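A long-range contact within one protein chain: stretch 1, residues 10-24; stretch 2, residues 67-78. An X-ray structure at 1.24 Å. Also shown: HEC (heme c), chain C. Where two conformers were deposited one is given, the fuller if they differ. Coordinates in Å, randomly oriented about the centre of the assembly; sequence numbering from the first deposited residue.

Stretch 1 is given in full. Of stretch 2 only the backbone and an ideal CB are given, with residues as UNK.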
# COMPACT_ATOMS: atom_id res chain seq x y z
N PRO A 10 9.26 -7.96 9.15
CA PRO A 10 7.92 -7.41 8.92
C PRO A 10 7.29 -7.86 7.62
O PRO A 10 6.07 -7.93 7.54
CB PRO A 10 8.14 -5.90 8.99
CG PRO A 10 9.56 -5.72 8.65
CD PRO A 10 10.29 -6.90 9.20
N GLU A 11 8.08 -8.24 6.61
CA GLU A 11 7.43 -8.76 5.41
C GLU A 11 6.94 -10.19 5.58
O GLU A 11 5.87 -10.55 5.09
CB GLU A 11 8.39 -8.65 4.24
CG GLU A 11 7.88 -9.07 2.89
CD GLU A 11 6.94 -8.10 2.20
OE1 GLU A 11 6.80 -8.27 0.95
OE2 GLU A 11 6.35 -7.19 2.80
N ALA A 12 7.69 -11.00 6.28
CA ALA A 12 7.25 -12.33 6.67
C ALA A 12 5.97 -12.27 7.49
O ALA A 12 5.02 -13.02 7.21
CB ALA A 12 8.31 -13.09 7.42
N LEU A 13 5.86 -11.37 8.44
CA LEU A 13 4.63 -11.21 9.23
C LEU A 13 3.44 -10.82 8.37
O LEU A 13 2.34 -11.32 8.47
CB LEU A 13 4.78 -10.19 10.33
CG LEU A 13 3.55 -9.98 11.20
CD1 LEU A 13 3.05 -11.33 11.76
CD2 LEU A 13 4.00 -9.12 12.37
N ALA A 14 3.68 -9.86 7.45
CA ALA A 14 2.60 -9.48 6.53
C ALA A 14 2.12 -10.66 5.70
O ALA A 14 0.91 -10.79 5.47
CB ALA A 14 3.02 -8.39 5.58
N ALA A 15 3.03 -11.50 5.25
CA ALA A 15 2.65 -12.67 4.43
C ALA A 15 1.84 -13.63 5.29
O ALA A 15 0.87 -14.22 4.82
CB ALA A 15 3.87 -13.29 3.80
N GLU A 16 2.16 -13.78 6.57
CA GLU A 16 1.41 -14.65 7.45
C GLU A 16 0.03 -14.07 7.74
O GLU A 16 -0.92 -14.85 7.80
CB GLU A 16 2.18 -14.82 8.76
CG GLU A 16 3.41 -15.67 8.54
CD GLU A 16 4.26 -15.84 9.79
OE1 GLU A 16 4.01 -15.11 10.76
OE2 GLU A 16 5.16 -16.68 9.75
N ILE A 17 -0.14 -12.76 7.86
CA ILE A 17 -1.47 -12.20 8.09
C ILE A 17 -2.36 -12.33 6.87
O ILE A 17 -3.54 -12.68 6.98
CB ILE A 17 -1.31 -10.75 8.52
CG1 ILE A 17 -0.61 -10.61 9.88
CG2 ILE A 17 -2.61 -9.96 8.53
CD1 ILE A 17 -0.04 -9.24 10.10
N GLY A 18 -1.84 -12.10 5.66
CA GLY A 18 -2.62 -12.25 4.45
C GLY A 18 -3.54 -11.10 4.18
O GLY A 18 -3.57 -10.12 4.96
N PRO A 19 -4.34 -11.17 3.10
CA PRO A 19 -4.54 -12.34 2.28
C PRO A 19 -3.45 -12.69 1.28
O PRO A 19 -3.33 -13.87 0.93
CB PRO A 19 -5.79 -11.99 1.47
CG PRO A 19 -5.85 -10.50 1.41
CD PRO A 19 -5.25 -10.06 2.75
N VAL A 20 -2.66 -11.74 0.84
CA VAL A 20 -1.62 -11.99 -0.15
C VAL A 20 -0.42 -12.64 0.53
O VAL A 20 -0.08 -12.25 1.67
CB VAL A 20 -1.25 -10.66 -0.86
CG1 VAL A 20 -0.04 -10.85 -1.77
CG2 VAL A 20 -2.43 -10.11 -1.62
N LYS A 21 0.18 -13.61 -0.15
CA LYS A 21 1.39 -14.28 0.33
C LYS A 21 2.60 -13.92 -0.52
O LYS A 21 3.73 -13.91 -0.00
CB LYS A 21 1.19 -15.81 0.31
CG LYS A 21 0.13 -16.32 1.28
CD LYS A 21 -0.01 -17.82 1.40
CE LYS A 21 -1.07 -18.25 2.40
NZ LYS A 21 -0.54 -18.24 3.81
N GLN A 22 2.39 -13.66 -1.78
CA GLN A 22 3.48 -13.43 -2.73
C GLN A 22 2.96 -12.54 -3.85
O GLN A 22 1.76 -12.49 -4.13
CB GLN A 22 4.10 -14.76 -3.23
CG GLN A 22 3.12 -15.51 -4.13
CD GLN A 22 3.57 -16.94 -4.36
OE1 GLN A 22 3.87 -17.65 -3.43
NE2 GLN A 22 3.64 -17.39 -5.55
N VAL A 23 3.88 -11.84 -4.52
CA VAL A 23 3.55 -11.00 -5.64
C VAL A 23 4.50 -11.29 -6.81
O VAL A 23 5.61 -11.82 -6.63
CB VAL A 23 3.65 -9.51 -5.32
CG1 VAL A 23 2.67 -9.14 -4.22
CG2 VAL A 23 5.07 -9.15 -4.96
N SER A 24 4.13 -11.04 -8.04
CA SER A 24 4.98 -11.17 -9.22
C SER A 24 5.31 -9.81 -9.79
O SER A 24 4.37 -9.08 -10.13
CB SER A 24 4.28 -12.02 -10.28
OG SER A 24 5.09 -12.20 -11.42
N UNK A 67 9.01 -0.44 2.77
CA UNK A 67 8.20 -1.61 3.03
C UNK A 67 8.21 -2.57 1.88
O UNK A 67 8.33 -2.12 0.75
CB UNK A 67 6.76 -1.20 3.35
N UNK A 68 8.00 -3.85 2.13
CA UNK A 68 7.87 -4.84 1.09
C UNK A 68 6.51 -4.83 0.43
O UNK A 68 5.52 -4.28 0.93
CB UNK A 68 8.15 -6.23 1.66
N UNK A 69 6.45 -5.44 -0.75
CA UNK A 69 5.19 -5.42 -1.52
C UNK A 69 4.06 -6.19 -0.90
O UNK A 69 2.89 -5.81 -1.08
CB UNK A 69 5.43 -5.98 -2.92
N UNK A 70 4.32 -7.27 -0.18
CA UNK A 70 3.26 -8.04 0.44
C UNK A 70 2.66 -7.22 1.56
O UNK A 70 1.41 -7.18 1.70
CB UNK A 70 3.78 -9.38 0.96
N UNK A 71 3.45 -6.55 2.38
CA UNK A 71 2.90 -5.61 3.35
C UNK A 71 2.00 -4.58 2.69
O UNK A 71 0.92 -4.32 3.17
CB UNK A 71 4.03 -4.91 4.10
N UNK A 72 2.48 -3.94 1.63
CA UNK A 72 1.68 -2.87 1.05
C UNK A 72 0.37 -3.41 0.49
O UNK A 72 -0.67 -2.79 0.67
CB UNK A 72 2.47 -2.15 -0.05
N UNK A 73 0.37 -4.57 -0.20
CA UNK A 73 -0.85 -5.18 -0.71
C UNK A 73 -1.82 -5.50 0.41
O UNK A 73 -3.03 -5.24 0.29
CB UNK A 73 -0.52 -6.45 -1.50
N UNK A 74 -1.34 -6.05 1.53
CA UNK A 74 -2.27 -6.45 2.60
C UNK A 74 -2.80 -5.29 3.42
O UNK A 74 -3.89 -5.37 3.98
CB UNK A 74 -1.58 -7.44 3.54
N UNK A 75 -2.07 -4.18 3.52
CA UNK A 75 -2.62 -2.95 4.10
C UNK A 75 -3.81 -2.49 3.26
O UNK A 75 -4.86 -2.13 3.80
CB UNK A 75 -1.56 -1.85 4.18
N UNK A 76 -3.69 -2.50 1.91
CA UNK A 76 -4.80 -2.13 1.05
C UNK A 76 -6.00 -3.07 1.12
O UNK A 76 -7.17 -2.61 1.15
CB UNK A 76 -4.31 -2.06 -0.40
N UNK A 77 -5.74 -4.37 1.11
CA UNK A 77 -6.76 -5.38 1.01
C UNK A 77 -7.40 -5.79 2.35
O UNK A 77 -8.56 -6.23 2.33
CB UNK A 77 -6.16 -6.61 0.34
N UNK A 78 -6.62 -5.63 3.42
CA UNK A 78 -6.96 -6.10 4.77
C UNK A 78 -6.45 -5.15 5.83
O UNK A 78 -5.70 -5.53 6.72
CB UNK A 78 -6.39 -7.50 5.01
FE HEC C . -3.78 4.32 3.89
CHA HEC C . -1.45 3.80 6.33
CHB HEC C . -1.77 2.77 1.61
CHC HEC C . -6.29 4.56 1.56
CHD HEC C . -5.51 6.34 5.97
NA HEC C . -1.97 3.49 3.96
C1A HEC C . -1.15 3.30 5.07
C2A HEC C . -0.01 2.50 4.69
C3A HEC C . -0.08 2.24 3.38
C4A HEC C . -1.33 2.84 2.93
CMA HEC C . 0.91 1.46 2.49
CAA HEC C . 1.20 2.15 5.58
CBA HEC C . 2.34 3.17 5.48
CGA HEC C . 3.61 2.73 6.16
O1A HEC C . 4.52 3.60 6.33
O2A HEC C . 3.75 1.51 6.47
NB HEC C . -3.99 3.84 1.96
C1B HEC C . -2.98 3.32 1.16
C2B HEC C . -3.48 3.15 -0.18
C3B HEC C . -4.78 3.57 -0.21
C4B HEC C . -5.09 4.00 1.14
CMB HEC C . -2.60 2.61 -1.33
CAB HEC C . -5.79 3.44 -1.37
CBB HEC C . -5.98 2.11 -1.83
NC HEC C . -5.57 5.20 3.81
C1C HEC C . -6.51 5.17 2.78
C2C HEC C . -7.68 5.95 3.13
C3C HEC C . -7.48 6.46 4.36
C4C HEC C . -6.15 6.04 4.76
CMC HEC C . -8.77 6.29 2.12
CAC HEC C . -8.30 7.55 5.11
CBC HEC C . -9.65 7.17 5.33
ND HEC C . -3.52 4.92 5.77
C1D HEC C . -4.35 5.79 6.46
C2D HEC C . -3.81 6.02 7.80
C3D HEC C . -2.74 5.22 7.92
C4D HEC C . -2.52 4.60 6.63
CMD HEC C . -4.53 6.95 8.82
CAD HEC C . -1.86 4.94 9.15
CBD HEC C . -2.38 3.69 9.90
CGD HEC C . -3.78 3.96 10.40
O1D HEC C . -4.74 3.24 9.98
O2D HEC C . -3.89 4.94 11.23

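Position 67 lies before the helix, its CA-to-CB bond sideways to stretch 1 with nothing of that stretch within reach. A heme propionate lies nearby, so a long cationic or polar side chain would suit. R67 takes the role: NE bonds O2A of the heme at 2.9 Å and NH2 bonds O1A at 3.1 Å.

At 68 an ideal CB would sit 2.3 Å from E11 CD, a clash; the carboxylate fills that space, and glycine fits best. G68 is the N-cap residue, and a water accepts from G68 N at 2.9 Å while donating to E11 OE2 at 3.0 Å.

Position 69 opens the helix with phi near -67°, and its CB looks sideways past V23 CG2. A small apolar residue or proline would do. P69 packs CG against V23 CG2 at 3.7 Å and, having no amide hydrogen, leaves E11 OE1 to the next residue.

At 70 the CB points toward stretch 1, tight against E11 OE1, with A14 and the loop beyond it. A compact aliphatic chain suits. V70, chi1 t, sets CG1 4.0 Å from A15 CB and CG2 4.3 Å from V23 CG1, while V70 N bonds E11 OE1 at 2.9 Å.

Position 71 has its closest helix neighbour in A14, whose small CB permits the approach. The CA-to-CB bond runs sideways, so alanine would fit, as would a larger chain that extends to the heme. Y71 does the latter: its CB lies 3.9 Å from A14 CB, its OH donates to heme O2A at 2.7 Å, and Y71 N bonds E11 OE2 at 3.0 Å. One carboxylate thus takes two successive amides at the helix start.

Position 72 points sideways, free of stretch 1, which sets no demand here, so many side chains would suit; I72 makes no contact.

At 73 the CB faces V20 CG2, so flexible or branched apolar chains suit. M73 sets CB 4.1 Å from V20 CG2 and CG 4.0 Å from V23 CG1.

Position 74 faces the carbonyls of A14 and V20 and the amide of V20, calling for a donor and an acceptor together: asparagine, perhaps glutamine. N74 ND2 donates to A14 O and V20 O, each at 3.0 Å, and V20 N donates to N74 OD1 at 2.8 Å, pinning the turn to the helix.

Positions 75 and 76 do not touch stretch 1, and the nearby heme favours apolar chains; V75 and M76 approach it.

At 77 the CA-to-CB bond points toward stretch 1, where P19 and V20 offer an apolar surface; leucine, isoleucine or methionine would suit. L77 CD1 reaches V20 CG2 at 3.6 Å.

Position 78 faces G18 O, inviting a donor. N78 ND2 bonds G18 O at 3.0 Å, and its side chain caps a following helix.

Stretch 2 (67-78) RGPVYIMNVMLN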
# COMPACT_ATOMS: atom_id res chain seq x y z
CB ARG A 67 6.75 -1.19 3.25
CG ARG A 67 6.50 -0.08 4.24
CD ARG A 67 6.83 -0.44 5.69
NE ARG A 67 6.52 0.72 6.54
CZ ARG A 67 7.18 1.24 7.53
NH1 ARG A 67 8.30 0.72 7.95
NH2 ARG A 67 6.68 2.33 8.11
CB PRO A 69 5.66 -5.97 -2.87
CG PRO A 69 6.79 -6.88 -2.57
CD PRO A 69 7.56 -6.07 -1.53
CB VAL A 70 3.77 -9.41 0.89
CG1 VAL A 70 2.68 -10.15 1.62
CG2 VAL A 70 4.27 -10.20 -0.33
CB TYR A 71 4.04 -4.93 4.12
CG TYR A 71 3.65 -3.82 5.07
CD1 TYR A 71 3.35 -4.06 6.40
CD2 TYR A 71 3.56 -2.51 4.64
CE1 TYR A 71 3.00 -3.02 7.24
CE2 TYR A 71 3.23 -1.44 5.44
CZ TYR A 71 2.95 -1.71 6.76
OH TYR A 71 2.60 -0.67 7.59
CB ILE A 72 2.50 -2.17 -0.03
CG1 ILE A 72 3.72 -1.45 0.57
CG2 ILE A 72 1.67 -1.18 -0.84
CD1 ILE A 72 4.77 -1.05 -0.46
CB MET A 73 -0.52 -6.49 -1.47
CG MET A 73 0.30 -6.26 -2.72
SD MET A 73 -0.77 -5.68 -4.06
CE MET A 73 -1.65 -7.17 -4.45
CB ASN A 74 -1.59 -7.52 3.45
CG ASN A 74 -1.55 -8.85 2.73
OD1 ASN A 74 -2.28 -9.10 1.77
ND2 ASN A 74 -0.70 -9.76 3.13
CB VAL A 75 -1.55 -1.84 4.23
CG1 VAL A 75 -2.22 -0.52 4.55
CG2 VAL A 75 -0.52 -2.17 5.31
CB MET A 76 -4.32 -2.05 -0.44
CG MET A 76 -3.46 -0.84 -0.76
SD MET A 76 -3.25 -0.79 -2.57
CE MET A 76 -1.61 -1.47 -2.79
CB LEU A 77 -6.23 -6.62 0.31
CG LEU A 77 -5.85 -6.35 -1.14
CD1 LEU A 77 -4.98 -7.50 -1.69
CD2 LEU A 77 -7.08 -6.23 -2.01
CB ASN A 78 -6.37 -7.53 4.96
CG ASN A 78 -6.78 -8.19 6.23
OD1 ASN A 78 -7.78 -7.85 6.86
ND2 ASN A 78 -5.99 -9.20 6.55
O HOH W 1 7.49 -5.16 4.68
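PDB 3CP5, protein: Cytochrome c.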